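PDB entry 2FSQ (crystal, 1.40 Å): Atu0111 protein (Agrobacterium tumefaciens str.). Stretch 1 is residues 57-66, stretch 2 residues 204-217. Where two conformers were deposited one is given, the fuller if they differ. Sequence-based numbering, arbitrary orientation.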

# COMPACT_ATOMS: atom_id res chain seq x y z
N SER A 57 -15.55 -1.76 7.49
CA SER A 57 -16.50 -2.81 7.18
C SER A 57 -16.76 -2.96 5.68
O SER A 57 -16.86 -4.08 5.16
N ALA A 58 -16.86 -1.83 4.98
CA ALA A 58 -17.06 -1.86 3.54
C ALA A 58 -15.87 -2.54 2.84
O ALA A 58 -16.06 -3.39 1.93
N ILE A 59 -14.66 -2.19 3.26
CA ILE A 59 -13.46 -2.73 2.63
C ILE A 59 -13.33 -4.22 2.92
O ILE A 59 -12.96 -5.01 2.03
N VAL A 60 -13.69 -4.60 4.14
CA VAL A 60 -13.65 -6.00 4.54
C VAL A 60 -14.64 -6.83 3.71
O VAL A 60 -14.35 -7.96 3.33
N SER A 61 -15.81 -6.25 3.39
CA SER A 61 -16.75 -6.93 2.49
C SER A 61 -16.20 -7.14 1.08
O SER A 61 -16.38 -8.21 0.49
N THR A 62 -15.52 -6.13 0.55
CA THR A 62 -14.87 -6.24 -0.76
C THR A 62 -13.83 -7.36 -0.71
O THR A 62 -13.79 -8.23 -1.58
N ARG A 63 -13.00 -7.32 0.32
CA ARG A 63 -11.96 -8.31 0.57
C ARG A 63 -12.53 -9.75 0.64
O ARG A 63 -11.96 -10.67 0.05
N GLN A 64 -13.73 -9.90 1.20
CA GLN A 64 -14.42 -11.20 1.19
C GLN A 64 -14.88 -11.68 -0.19
O GLN A 64 -14.76 -12.87 -0.50
N ARG A 65 -15.36 -10.76 -1.03
CA ARG A 65 -15.71 -11.12 -2.39
C ARG A 65 -14.49 -11.66 -3.10
O ARG A 65 -14.60 -12.54 -3.96
N PHE A 66 -13.31 -11.10 -2.77
CA PHE A 66 -12.07 -11.59 -3.39
C PHE A 66 -11.74 -12.99 -2.86
O PHE A 66 -11.39 -13.89 -3.65
N GLU A 204 -18.54 -4.75 -10.14
CA GLU A 204 -19.69 -4.74 -9.24
C GLU A 204 -19.25 -4.27 -7.85
O GLU A 204 -19.91 -3.43 -7.22
N GLU A 205 -18.12 -4.79 -7.37
CA GLU A 205 -17.64 -4.45 -6.02
C GLU A 205 -17.12 -3.03 -5.89
O GLU A 205 -17.26 -2.42 -4.84
N LEU A 206 -16.53 -2.51 -6.97
CA LEU A 206 -16.09 -1.11 -6.97
C LEU A 206 -17.27 -0.18 -6.76
O LEU A 206 -17.19 0.73 -5.93
N GLU A 207 -18.36 -0.41 -7.48
CA GLU A 207 -19.51 0.49 -7.33
C GLU A 207 -20.16 0.35 -5.96
O GLU A 207 -20.59 1.34 -5.38
N LYS A 208 -20.19 -0.87 -5.42
CA LYS A 208 -20.72 -1.12 -4.08
C LYS A 208 -19.86 -0.43 -3.02
O LYS A 208 -20.38 0.18 -2.09
N LEU A 209 -18.55 -0.52 -3.18
CA LEU A 209 -17.62 0.09 -2.24
C LEU A 209 -17.69 1.62 -2.27
O LEU A 209 -17.68 2.26 -1.21
N ARG A 210 -17.77 2.20 -3.46
CA ARG A 210 -17.88 3.66 -3.62
C ARG A 210 -19.13 4.22 -2.95
O ARG A 210 -19.11 5.32 -2.39
N VAL A 211 -20.22 3.46 -2.99
CA VAL A 211 -21.44 3.87 -2.29
C VAL A 211 -21.32 3.72 -0.78
O VAL A 211 -21.74 4.60 -0.02
N ALA A 212 -20.74 2.61 -0.34
CA ALA A 212 -20.64 2.32 1.09
C ALA A 212 -19.60 3.17 1.79
O ALA A 212 -19.72 3.45 3.00
N ALA A 213 -18.56 3.57 1.05
CA ALA A 213 -17.45 4.33 1.61
C ALA A 213 -17.04 5.39 0.59
O ALA A 213 -16.00 5.26 -0.05
N PRO A 214 -17.87 6.43 0.42
CA PRO A 214 -17.58 7.44 -0.60
C PRO A 214 -16.32 8.27 -0.33
O PRO A 214 -15.76 8.86 -1.25
N VAL A 215 -15.91 8.34 0.93
CA VAL A 215 -14.54 8.70 1.27
C VAL A 215 -14.00 7.59 2.16
O VAL A 215 -14.74 6.97 2.93
N ILE A 216 -12.70 7.34 2.04
CA ILE A 216 -12.09 6.25 2.78
C ILE A 216 -11.59 6.84 4.09
O ILE A 216 -10.52 7.46 4.13
N GLN A 217 -12.38 6.67 5.14
CA GLN A 217 -11.96 7.18 6.43
C GLN A 217 -10.66 6.51 6.86
O GLN A 217 -10.54 5.28 6.78

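The two stretches pack as nearly antiparallel helices, their axes inclined at 169° and approaching to 9.5 Å, so that the start of stretch 1 lies beside the end of the second helix. Ser-57 stays out of reach of stretch 2; its carbonyl O accepts the backbone N of Ser-61. A weak hydrogen bond also runs from Ser-61 OG to Ser-57 O, at 3.3 Å.

The contact begins at Ala-58, where Ala-58 CA lies 6.0 Å from Ala-212 CA. Its methyl group points toward stretch 2 and meets three apolar partners: Ala-58 CB is 3.7 Å from Leu-209 CD1, 3.7 Å from Ala-212 CB and 4.1 Å from Ala-213 CB. The contact lies where the second helix ends, Ala-213 being the first residue to leave helical geometry. Ile-59 (chi1 m, chi2 t) leaves its backbone sideways, but the end of its side chain comes nearer. Ile-59 CG1 lies 4.1 Å from Leu-209 CD1, while Ile-59 CD1 reaches Ile-216 CG2, also at 4.1 Å, extending the apolar contact into the loop beyond the helix. Ile-216 adopts m for both chi angles.

Val-60 is out of reach, and Ser-61, although directed toward stretch 2, makes no contact with it. Thr-62, one turn on from Ala-58, is buried and takes the m rotamer. Thr-62 OG1 sits 3.7 Å from CD1 of Leu-209, which points in with chi1 t and chi2 p and so links Ala-58, Ile-59 and Thr-62 through one methyl. The same hydroxyl donates to water 1, with Thr-62 OG1 2.8 Å from the water oxygen. That water in turn donates to Glu-205 O and Glu-205 OE1, each 2.7 Å from its oxygen, bridging the helices where no direct hydrogen bond crosses between them.

Arg-63 and Gln-64 lie out of reach. Arg-65 (chi1 t, chi2 p, chi3 t) points toward stretch 2 and closes the polar end of the contact. Its aliphatic part lies against Glu-205, with Arg-65 CG 3.4 Å from Glu-205 OE2, and a long salt bridge joins Arg-65 NE to Glu-205 OE2 at 3.6 Å. This oxygen lies well out of the guanidinium plane, so the attraction is one of charge, with no N-H directed at it. Glu-205, folded by m values of chi1 and chi2, thus uses OE1 for the water and OE2 for the arginine. Arg-65 NH2 also lies 4.1 Å from Glu-204 OE2, beyond salt-bridge range. Phe-66 makes no contact with stretch 2.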

# COMPACT_ATOMS: atom_id res chain seq x y z
CB SER A 57 -17.81 -2.60 7.94
OG SER A 57 -17.59 -2.73 9.34
CB ALA A 58 -17.26 -0.45 3.00
CB ILE A 59 -12.20 -1.95 3.08
CG1 ILE A 59 -12.26 -0.53 2.46
CG2 ILE A 59 -10.93 -2.70 2.65
CD1 ILE A 59 -11.21 0.44 3.01
CB VAL A 60 -13.84 -6.16 6.05
CG1 VAL A 60 -14.03 -7.64 6.43
CG2 VAL A 60 -12.62 -5.60 6.80
CB SER A 61 -18.07 -6.16 2.41
OG SER A 61 -18.78 -6.28 3.63
CB THR A 62 -14.19 -4.90 -1.14
OG1 THR A 62 -15.17 -3.84 -1.08
CG2 THR A 62 -13.54 -4.96 -2.53
CB ARG A 63 -11.22 -7.95 1.85
CG ARG A 63 -10.07 -8.86 2.24
CD ARG A 63 -9.51 -8.35 3.55
NE ARG A 63 -8.40 -9.14 4.07
CZ ARG A 63 -8.51 -10.28 4.75
NH1 ARG A 63 -9.72 -10.79 5.02
NH2 ARG A 63 -7.40 -10.91 5.16
CB GLN A 64 -15.60 -11.23 2.18
CG GLN A 64 -16.29 -12.60 2.32
CD GLN A 64 -15.36 -13.75 2.70
OE1 GLN A 64 -14.69 -13.71 3.72
NE2 GLN A 64 -15.36 -14.80 1.88
CB ARG A 65 -16.29 -9.93 -3.14
CG ARG A 65 -17.11 -10.33 -4.34
CD ARG A 65 -18.27 -11.24 -3.96
NE ARG A 65 -19.24 -11.33 -5.03
CZ ARG A 65 -19.11 -12.04 -6.15
NH1 ARG A 65 -18.01 -12.75 -6.40
NH2 ARG A 65 -20.08 -12.02 -7.04
CB PHE A 66 -10.88 -10.69 -3.03
CG PHE A 66 -10.82 -9.36 -3.76
CD1 PHE A 66 -11.95 -8.70 -4.24
CD2 PHE A 66 -9.59 -8.73 -3.88
CE1 PHE A 66 -11.83 -7.46 -4.88
CE2 PHE A 66 -9.46 -7.50 -4.50
CZ PHE A 66 -10.58 -6.86 -5.00
CB GLU A 204 -20.33 -6.13 -9.20
CG GLU A 204 -21.57 -6.26 -8.32
CD GLU A 204 -22.26 -7.59 -8.49
OE1 GLU A 204 -22.98 -7.76 -9.50
OE2 GLU A 204 -22.11 -8.45 -7.59
CB GLU A 205 -16.59 -5.45 -5.50
CG GLU A 205 -17.13 -6.88 -5.34
CD GLU A 205 -18.32 -6.99 -4.38
OE1 GLU A 205 -18.28 -6.38 -3.29
OE2 GLU A 205 -19.27 -7.74 -4.73
CB LEU A 206 -15.35 -0.75 -8.26
CG LEU A 206 -15.01 0.75 -8.41
CD1 LEU A 206 -14.07 1.25 -7.30
CD2 LEU A 206 -14.43 1.03 -9.80
CB GLU A 207 -20.50 0.38 -8.50
CG GLU A 207 -21.13 -0.98 -8.76
CD GLU A 207 -22.39 -0.91 -9.65
OE1 GLU A 207 -22.79 0.22 -10.05
OE2 GLU A 207 -22.98 -1.97 -9.94
CB LYS A 208 -20.85 -2.63 -3.81
CG LYS A 208 -21.39 -3.01 -2.44
CD LYS A 208 -21.43 -4.52 -2.26
CE LYS A 208 -21.93 -4.87 -0.87
NZ LYS A 208 -22.04 -6.33 -0.65
CB LEU A 209 -16.19 -0.38 -2.54
CG LEU A 209 -15.09 0.15 -1.64
CD1 LEU A 209 -15.31 -0.21 -0.19
CD2 LEU A 209 -13.76 -0.40 -2.11
CB ARG A 210 -17.85 4.06 -5.09
CG ARG A 210 -16.46 3.97 -5.72
CD ARG A 210 -16.52 4.35 -7.20
NE ARG A 210 -16.72 5.78 -7.36
CZ ARG A 210 -17.48 6.35 -8.29
NH1 ARG A 210 -18.15 5.60 -9.17
NH2 ARG A 210 -17.58 7.67 -8.33
CB VAL A 211 -22.67 3.10 -2.82
CG1 VAL A 211 -23.91 3.38 -1.95
CG2 VAL A 211 -22.95 3.47 -4.28
CB ALA A 212 -20.33 0.85 1.32
CB ALA A 213 -16.26 3.40 1.93
CB PRO A 214 -18.83 8.33 -0.59
CG PRO A 214 -19.42 8.12 0.76
CD PRO A 214 -19.16 6.69 1.10
CB VAL A 215 -14.42 10.08 1.97
CG1 VAL A 215 -14.65 11.20 0.99
CG2 VAL A 215 -15.37 10.18 3.17
CB ILE A 216 -10.96 5.59 1.96
CG1 ILE A 216 -11.50 5.07 0.62
CG2 ILE A 216 -10.31 4.46 2.76
CD1 ILE A 216 -12.72 4.17 0.72
CB GLN A 217 -13.03 6.94 7.48
CG GLN A 217 -12.72 7.67 8.78
CD GLN A 217 -13.58 7.24 9.94
OE1 GLN A 217 -14.50 6.45 9.79
NE2 GLN A 217 -13.26 7.76 11.11
O HOH W 1 -17.51 -3.89 -2.59